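Local coordinates for peroxiredoxin (Clostridioides difficile, PDB 6TSB), which hydrolyses chitin through its C-terminal GH18 domain, the part present here, and reduces peroxides through a separate peroxiredoxin domain of the full-length spore coat protein, at the interface of chains A and B. Coordinates in Å, arbitrary orientation; residue numbers count along the deposited sequence, not the author numbering. Chains: chain A/B, Peroxiredoxin.

Contact 1: the interface of chains A and B. Residues chain A 336-339, 341-343; chain B 260, 272-273, 276.
This patch belongs to a GH18 chitinase domain, a beta/alpha-barrel fold. The end of 3-10 helix 334-336, the loop 337-339 and the start of helix 341-351 of chain A pack on the loop at B:Phe260 and on helix 272-278 of chain B. This stretch of chain A follows strand 328-332 and appears to complete chain B's barrel domain as an exchanged piece. Whether the pairing is biological remains uncertain.

Two direct hydrogen bonds tie the A segment to the start of the B helix. B:Asp273 N donates to A:Tyr336 O at 3.0 Å, almost straight and nearly along the C=O axis. A:Gln338 N donates back to the carboxylate oxygen B:Asp273 OD2 at 2.7 Å and meets its syn lone pair. CG of B:Asp273 is anti to its carbonyl carbon (chi1 -68°), which brings the accepting OD2 and the donating N to the same stretch of chain A.

A:Asp337 caps the start of helix 341-351. CG is anti to the backbone N (chi1 172°). Its OD1 accepts A:Leu342 N at 3.0 Å, and its OD2 accepts A:Ala343 N; both donors come from above the carboxylate plane. Water 1 joins A:Asp337 OD1, B:Asp273 OD1 and A:Ala339 N. The two OD1 atoms, 4.7 Å apart, could raise the pKa of one aspartate, though the water and the helix start at each may offset this.

The apolar contact centres on A:Leu342, which slides past B:Phe260 in the opposite direction. Its CB sits over the middle of the phenyl face, 3.4 Å from the centroid. One branch, CD2, lies over a B:Tyr272 face near the rim. The other, CD1, touches both rings. CG of the poorly ordered B:Arg276, from the same chain, lies over the opposite B:Tyr272 face, so the ring sits between it and A:Leu342. A:Ile341 CD1 meets the B:Arg276 guanidinium tip to tip, over one face.

Contact 2: the interface of chains A and B. Residues chain A 39-41, 207, 256-261; chain B 330-333, 346.
Strand 328-332 of chain B lies between strands 37-43 and 254-259 of chain A, parallel to both, in the beta/alpha-barrel of the GH18 domain.

Backbone hydrogen bonds run along both edges. Towards strand 37-43, B:Ser331 N donates to A:Ala39 O, and A:Tyr41 N donates to B:Ser331 O at 3.0 Å, nearly along the C=O axis. Towards strand 254-259, B:Phe330 N bonds A:Leu256 O, and A:Ile258 N bonds B:Phe330 O at 2.9 Å. B:Trp332 N then meets A:Ile258 O from above the carbonyl plane. A:Phe260 N closes the ladder on B:Trp332 O at 3.0 Å.

B:Ser331 OG, between its backbone N and carbonyl carbon (chi1 55°), donates to the anti lone pair of the carboxylate oxygen A:Glu40 OE2 at 2.9 Å.

B:Ser331 CB sits over the middle of the A:Phe260 ring, 3.3 Å from its centroid. The B:Phe330 ring takes A:Gly257 CA on one face and meets the A:Tyr41 ring edge-to-face, planes 63° apart. B:Trp332 CG is anti to its backbone N (chi1 180°). Its benzo carbon CE3 meets A:Tyr41 CB at 3.3 Å, and A:Tyr41 CD2 lies at the indole edge, in plane. Its pyrrole carbon CD1 meets A:Tyr261 CE1.

The inserted strand completes chain A's barrel and supplies B:Trp332, the conserved GH18 active-site tryptophan, whose following peptide is cis.

Contact 1: the interface of chains A and B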
loop_
_atom_site.group_PDB
_atom_site.type_symbol
_atom_site.label_atom_id
_atom_site.label_comp_id
_atom_site.label_asym_id
_atom_site.label_seq_id
_atom_site.Cartn_x
_atom_site.Cartn_y
_atom_site.Cartn_z
ATOM N N TYR A 336 11.937 3.420 -20.201
ATOM C CA TYR A 336 11.654 2.371 -19.186
ATOM C C TYR A 336 10.192 2.440 -18.711
ATOM O O TYR A 336 9.751 1.547 -17.971
ATOM C CB TYR A 336 12.618 2.540 -18.015
ATOM C CG TYR A 336 14.073 2.280 -18.314
ATOM C CD1 TYR A 336 14.513 1.765 -19.527
ATOM C CD2 TYR A 336 15.014 2.500 -17.323
ATOM C CE1 TYR A 336 15.857 1.493 -19.746
ATOM C CE2 TYR A 336 16.358 2.258 -17.536
ATOM C CZ TYR A 336 16.786 1.750 -18.749
ATOM O OH TYR A 336 18.122 1.511 -18.899
ATOM N N ASP A 337 9.474 3.467 -19.161
ATOM C CA ASP A 337 8.155 3.929 -18.671
ATOM C C ASP A 337 7.367 4.349 -19.921
ATOM O O ASP A 337 7.020 5.561 -20.067
ATOM C CB ASP A 337 8.367 5.033 -17.616
ATOM C CG ASP A 337 7.110 5.764 -17.146
ATOM O OD1 ASP A 337 6.196 5.094 -16.623
ATOM O OD2 ASP A 337 7.050 7.004 -17.327
ATOM N N GLN A 338 7.126 3.377 -20.817
ATOM C CA GLN A 338 6.584 3.603 -22.190
ATOM C C GLN A 338 5.166 4.179 -22.088
ATOM O O GLN A 338 4.797 4.946 -22.973
ATOM C CB GLN A 338 6.638 2.315 -23.021
ATOM C CG GLN A 338 8.048 1.832 -23.380
ATOM C CD GLN A 338 8.796 2.659 -24.413
ATOM O OE1 GLN A 338 8.312 3.671 -24.925
ATOM N NE2 GLN A 338 10.013 2.236 -24.728
ATOM N N ALA A 339 4.409 3.867 -21.030
ATOM C CA ALA A 339 3.032 4.383 -20.824
ATOM C C ALA A 339 3.047 5.743 -20.100
ATOM O O ALA A 339 1.967 6.295 -19.918
ATOM C CB ALA A 339 2.209 3.358 -20.067
ATOM N N ILE A 341 3.570 6.584 -16.993
ATOM C CA ILE A 341 2.882 6.513 -15.679
ATOM C C ILE A 341 3.761 7.247 -14.658
ATOM O O ILE A 341 3.260 8.181 -14.009
ATOM C CB ILE A 341 2.610 5.055 -15.292
ATOM C CG1 ILE A 341 1.640 4.397 -16.274
ATOM C CG2 ILE A 341 2.112 4.960 -13.852
ATOM C CD1 ILE A 341 1.694 2.890 -16.225
ATOM N N LEU A 342 5.037 6.869 -14.548
ATOM C CA LEU A 342 5.980 7.568 -13.638
ATOM C C LEU A 342 6.157 9.019 -14.092
ATOM O O LEU A 342 6.078 9.889 -13.247
ATOM C CB LEU A 342 7.300 6.803 -13.568
ATOM C CG LEU A 342 7.170 5.385 -13.032
ATOM C CD1 LEU A 342 8.514 4.823 -12.600
ATOM C CD2 LEU A 342 6.150 5.314 -11.901
ATOM N N ALA A 343 6.308 9.261 -15.388
ATOM C CA ALA A 343 6.516 10.601 -15.962
ATOM C C ALA A 343 5.399 11.536 -15.484
ATOM O O ALA A 343 5.704 12.679 -15.085
ATOM C CB ALA A 343 6.577 10.508 -17.466
ATOM N N PHE B 260 13.528 5.218 -13.200
ATOM C CA PHE B 260 12.280 4.601 -13.713
ATOM C C PHE B 260 12.578 3.135 -13.965
ATOM O O PHE B 260 12.001 2.528 -14.850
ATOM C CB PHE B 260 11.789 5.314 -14.966
ATOM C CG PHE B 260 11.092 6.622 -14.712
ATOM C CD1 PHE B 260 11.028 7.183 -13.449
ATOM C CD2 PHE B 260 10.520 7.319 -15.755
ATOM C CE1 PHE B 260 10.374 8.397 -13.250
ATOM C CE2 PHE B 260 9.863 8.525 -15.558
ATOM C CZ PHE B 260 9.786 9.060 -14.299
ATOM N N TYR B 272 10.486 -0.021 -15.216
ATOM C CA TYR B 272 9.163 0.083 -14.569
ATOM C C TYR B 272 8.177 -0.805 -15.343
ATOM O O TYR B 272 7.504 -1.615 -14.706
ATOM C CB TYR B 272 8.670 1.520 -14.473
ATOM C CG TYR B 272 7.350 1.598 -13.769
ATOM C CD1 TYR B 272 7.199 1.064 -12.496
ATOM C CD2 TYR B 272 6.248 2.175 -14.375
ATOM C CE1 TYR B 272 5.986 1.121 -11.827
ATOM C CE2 TYR B 272 5.034 2.267 -13.709
ATOM C CZ TYR B 272 4.897 1.734 -12.432
ATOM O OH TYR B 272 3.696 1.823 -11.770
ATOM N N ASP B 273 8.138 -0.687 -16.672
ATOM C CA ASP B 273 7.318 -1.548 -17.568
ATOM C C ASP B 273 7.457 -3.029 -17.172
ATOM O O ASP B 273 6.398 -3.679 -17.049
ATOM C CB ASP B 273 7.617 -1.202 -19.026
ATOM C CG ASP B 273 7.099 0.198 -19.323
ATOM O OD1 ASP B 273 6.400 0.737 -18.415
ATOM O OD2 ASP B 273 7.413 0.757 -20.427
ATOM N N ARG B 276 5.740 -3.573 -13.721
ATOM C CA ARG B 276 4.301 -3.424 -14.069
ATOM C C ARG B 276 3.744 -4.747 -14.609
ATOM O O ARG B 276 2.528 -4.916 -14.576
ATOM C CB ARG B 276 4.122 -2.337 -15.141
ATOM C CG ARG B 276 3.664 -0.984 -14.623
ATOM C CD ARG B 276 2.154 -0.899 -14.700
ATOM N NE ARG B 276 1.582 0.148 -13.862
ATOM C CZ ARG B 276 0.276 0.390 -13.716
ATOM N NH1 ARG B 276 -0.627 -0.350 -14.342
ATOM N NH2 ARG B 276 -0.123 1.377 -12.935
HETATM O O HOH W 1 5.080 3.076 -18.063
#

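Contact 2: the interface of chains A and B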
loop_
_atom_site.group_PDB
_atom_site.type_symbol
_atom_site.label_atom_id
_atom_site.label_comp_id
_atom_site.label_asym_id
_atom_site.label_seq_id
_atom_site.Cartn_x
_atom_site.Cartn_y
_atom_site.Cartn_z
ATOM N N ALA A 39 -12.278 -14.634 18.750
ATOM C CA ALA A 39 -13.077 -15.813 18.387
ATOM C C ALA A 39 -13.159 -15.935 16.873
ATOM O O ALA A 39 -13.021 -14.898 16.206
ATOM C CB ALA A 39 -14.449 -15.688 18.994
ATOM N N GLU A 40 -13.400 -17.163 16.382
ATOM C CA GLU A 40 -13.836 -17.418 14.994
ATOM C C GLU A 40 -15.022 -18.372 14.969
ATOM O O GLU A 40 -15.074 -19.307 15.794
ATOM C CB GLU A 40 -12.716 -18.017 14.147
ATOM C CG GLU A 40 -11.427 -17.233 14.213
ATOM C CD GLU A 40 -10.332 -17.710 13.268
ATOM O OE1 GLU A 40 -9.477 -18.522 13.719
ATOM O OE2 GLU A 40 -10.338 -17.273 12.098
ATOM N N TYR A 41 -15.932 -18.080 14.043
ATOM C CA TYR A 41 -16.910 -19.015 13.450
ATOM C C TYR A 41 -16.083 -19.979 12.596
ATOM O O TYR A 41 -15.209 -19.542 11.823
ATOM C CB TYR A 41 -18.031 -18.283 12.678
ATOM C CG TYR A 41 -19.064 -17.615 13.564
ATOM C CD1 TYR A 41 -18.823 -16.382 14.159
ATOM C CD2 TYR A 41 -20.265 -18.232 13.876
ATOM C CE1 TYR A 41 -19.743 -15.782 15.009
ATOM C CE2 TYR A 41 -21.201 -17.638 14.711
ATOM C CZ TYR A 41 -20.953 -16.400 15.274
ATOM O OH TYR A 41 -21.856 -15.818 16.116
ATOM N N TYR A 207 -20.655 -6.661 8.613
ATOM C CA TYR A 207 -20.195 -6.994 7.240
ATOM C C TYR A 207 -21.412 -7.289 6.377
ATOM O O TYR A 207 -22.532 -7.102 6.854
ATOM C CB TYR A 207 -19.186 -8.144 7.234
ATOM C CG TYR A 207 -19.542 -9.334 8.086
ATOM C CD1 TYR A 207 -20.439 -10.300 7.646
ATOM C CD2 TYR A 207 -18.968 -9.500 9.340
ATOM C CE1 TYR A 207 -20.754 -11.400 8.430
ATOM C CE2 TYR A 207 -19.291 -10.583 10.137
ATOM C CZ TYR A 207 -20.191 -11.528 9.685
ATOM O OH TYR A 207 -20.510 -12.565 10.499
ATOM N N LEU A 256 -16.971 -7.457 17.832
ATOM C CA LEU A 256 -16.937 -6.834 16.488
ATOM C C LEU A 256 -16.564 -7.925 15.485
ATOM O O LEU A 256 -15.547 -8.603 15.689
ATOM C CB LEU A 256 -15.940 -5.666 16.466
ATOM C CG LEU A 256 -16.116 -4.687 15.303
ATOM C CD1 LEU A 256 -15.608 -3.302 15.675
ATOM C CD2 LEU A 256 -15.451 -5.178 14.030
ATOM N N GLY A 257 -17.380 -8.065 14.452
ATOM C CA GLY A 257 -17.248 -9.115 13.434
ATOM C C GLY A 257 -16.490 -8.592 12.239
ATOM O O GLY A 257 -16.877 -7.512 11.728
ATOM N N ILE A 258 -15.458 -9.332 11.818
ATOM C CA ILE A 258 -14.637 -9.031 10.609
ATOM C C ILE A 258 -14.843 -10.147 9.591
ATOM O O ILE A 258 -14.676 -11.322 9.921
ATOM C CB ILE A 258 -13.162 -8.902 11.011
ATOM C CG1 ILE A 258 -13.007 -7.917 12.175
ATOM C CG2 ILE A 258 -12.290 -8.531 9.811
ATOM C CD1 ILE A 258 -11.657 -7.954 12.821
ATOM N N PRO A 259 -15.125 -9.814 8.314
ATOM C CA PRO A 259 -15.196 -10.805 7.243
ATOM C C PRO A 259 -13.796 -11.221 6.768
ATOM O O PRO A 259 -12.980 -10.325 6.586
ATOM C CB PRO A 259 -15.899 -10.052 6.107
ATOM C CG PRO A 259 -15.436 -8.627 6.290
ATOM C CD PRO A 259 -15.314 -8.452 7.800
ATOM N N PHE A 260 -13.554 -12.533 6.610
ATOM C CA PHE A 260 -12.310 -13.112 6.046
ATOM C C PHE A 260 -12.614 -13.514 4.616
ATOM O O PHE A 260 -12.043 -14.460 4.102
ATOM C CB PHE A 260 -11.820 -14.286 6.884
ATOM C CG PHE A 260 -11.117 -13.899 8.156
ATOM C CD1 PHE A 260 -11.047 -12.585 8.582
ATOM C CD2 PHE A 260 -10.547 -14.867 8.956
ATOM C CE1 PHE A 260 -10.387 -12.264 9.767
ATOM C CE2 PHE A 260 -9.884 -14.548 10.132
ATOM C CZ PHE A 260 -9.801 -13.241 10.533
ATOM N N TYR A 261 -13.544 -12.802 4.011
ATOM C CA TYR A 261 -13.878 -12.926 2.578
ATOM C C TYR A 261 -13.996 -11.514 2.023
ATOM O O TYR A 261 -14.062 -10.582 2.836
ATOM C CB TYR A 261 -15.201 -13.663 2.354
ATOM C CG TYR A 261 -16.409 -13.046 3.018
ATOM C CD1 TYR A 261 -16.676 -13.272 4.354
ATOM C CD2 TYR A 261 -17.304 -12.269 2.299
ATOM C CE1 TYR A 261 -17.780 -12.711 4.976
ATOM C CE2 TYR A 261 -18.427 -11.722 2.893
ATOM C CZ TYR A 261 -18.654 -11.935 4.243
ATOM O OH TYR A 261 -19.739 -11.404 4.871
ATOM N N PHE B 330 -14.240 -11.150 16.406
ATOM C CA PHE B 330 -14.536 -12.487 15.865
ATOM C C PHE B 330 -14.457 -12.346 14.359
ATOM O O PHE B 330 -14.657 -11.230 13.880
ATOM C CB PHE B 330 -15.911 -13.010 16.319
ATOM C CG PHE B 330 -17.143 -12.481 15.608
ATOM C CD1 PHE B 330 -17.527 -12.982 14.373
ATOM C CD2 PHE B 330 -17.940 -11.485 16.187
ATOM C CE1 PHE B 330 -18.677 -12.538 13.737
ATOM C CE2 PHE B 330 -19.085 -11.023 15.551
ATOM C CZ PHE B 330 -19.451 -11.544 14.322
ATOM N N SER B 331 -14.198 -13.451 13.666
ATOM C CA SER B 331 -14.173 -13.548 12.183
ATOM C C SER B 331 -15.202 -14.576 11.747
ATOM O O SER B 331 -15.519 -15.489 12.523
ATOM C CB SER B 331 -12.821 -13.952 11.637
ATOM O OG SER B 331 -12.377 -15.169 12.219
ATOM N N TRP B 332 -15.736 -14.319 10.563
ATOM C CA TRP B 332 -16.481 -15.234 9.681
ATOM C C TRP B 332 -15.623 -15.394 8.430
ATOM O O TRP B 332 -15.553 -14.447 7.654
ATOM C CB TRP B 332 -17.859 -14.649 9.328
ATOM C CG TRP B 332 -18.606 -15.578 8.432
ATOM C CD1 TRP B 332 -18.577 -15.645 7.069
ATOM C CD2 TRP B 332 -19.404 -16.683 8.871
ATOM N NE1 TRP B 332 -19.353 -16.684 6.629
ATOM C CE2 TRP B 332 -19.872 -17.336 7.714
ATOM C CE3 TRP B 332 -19.783 -17.155 10.128
ATOM C CZ2 TRP B 332 -20.698 -18.453 7.783
ATOM C CZ3 TRP B 332 -20.597 -18.261 10.193
ATOM C CH2 TRP B 332 -21.045 -18.894 9.035
ATOM N N THR B 333 -14.940 -16.532 8.227
ATOM C CA THR B 333 -14.821 -17.676 9.118
ATOM C C THR B 333 -13.404 -18.261 8.927
ATOM O O THR B 333 -12.854 -18.047 7.849
ATOM C CB THR B 333 -15.928 -18.685 8.771
ATOM O OG1 THR B 333 -15.658 -19.883 9.502
ATOM C CG2 THR B 333 -16.046 -18.955 7.281
ATOM N N MET B 346 -5.697 -10.400 13.519
ATOM C CA MET B 346 -6.840 -10.175 14.437
ATOM C C MET B 346 -6.425 -10.537 15.877
ATOM O O MET B 346 -6.710 -9.750 16.803
ATOM C CB MET B 346 -8.050 -10.990 13.968
ATOM C CG MET B 346 -9.263 -10.781 14.816
ATOM S SD MET B 346 -10.706 -11.614 14.140
ATOM C CE MET B 346 -10.354 -13.257 14.766
#

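The centres of contact 1 and contact 2 are about 39 Å apart. Both are parts of one two-fold interface, with the chain roles reversed. Phe260 is used in both: in chain B at contact 1 and in chain A at contact 2. Helix 341-351 also serves both, from chain A and then chain B. Each chain therefore lends its segment from strand 328-332 through this helix to its partner and receives the equivalent segment back. This reads as a C-terminal domain swap. The swap may arise from crystallising the isolated domain, since the decamer described for the protein probably refers to its peroxiredoxin part.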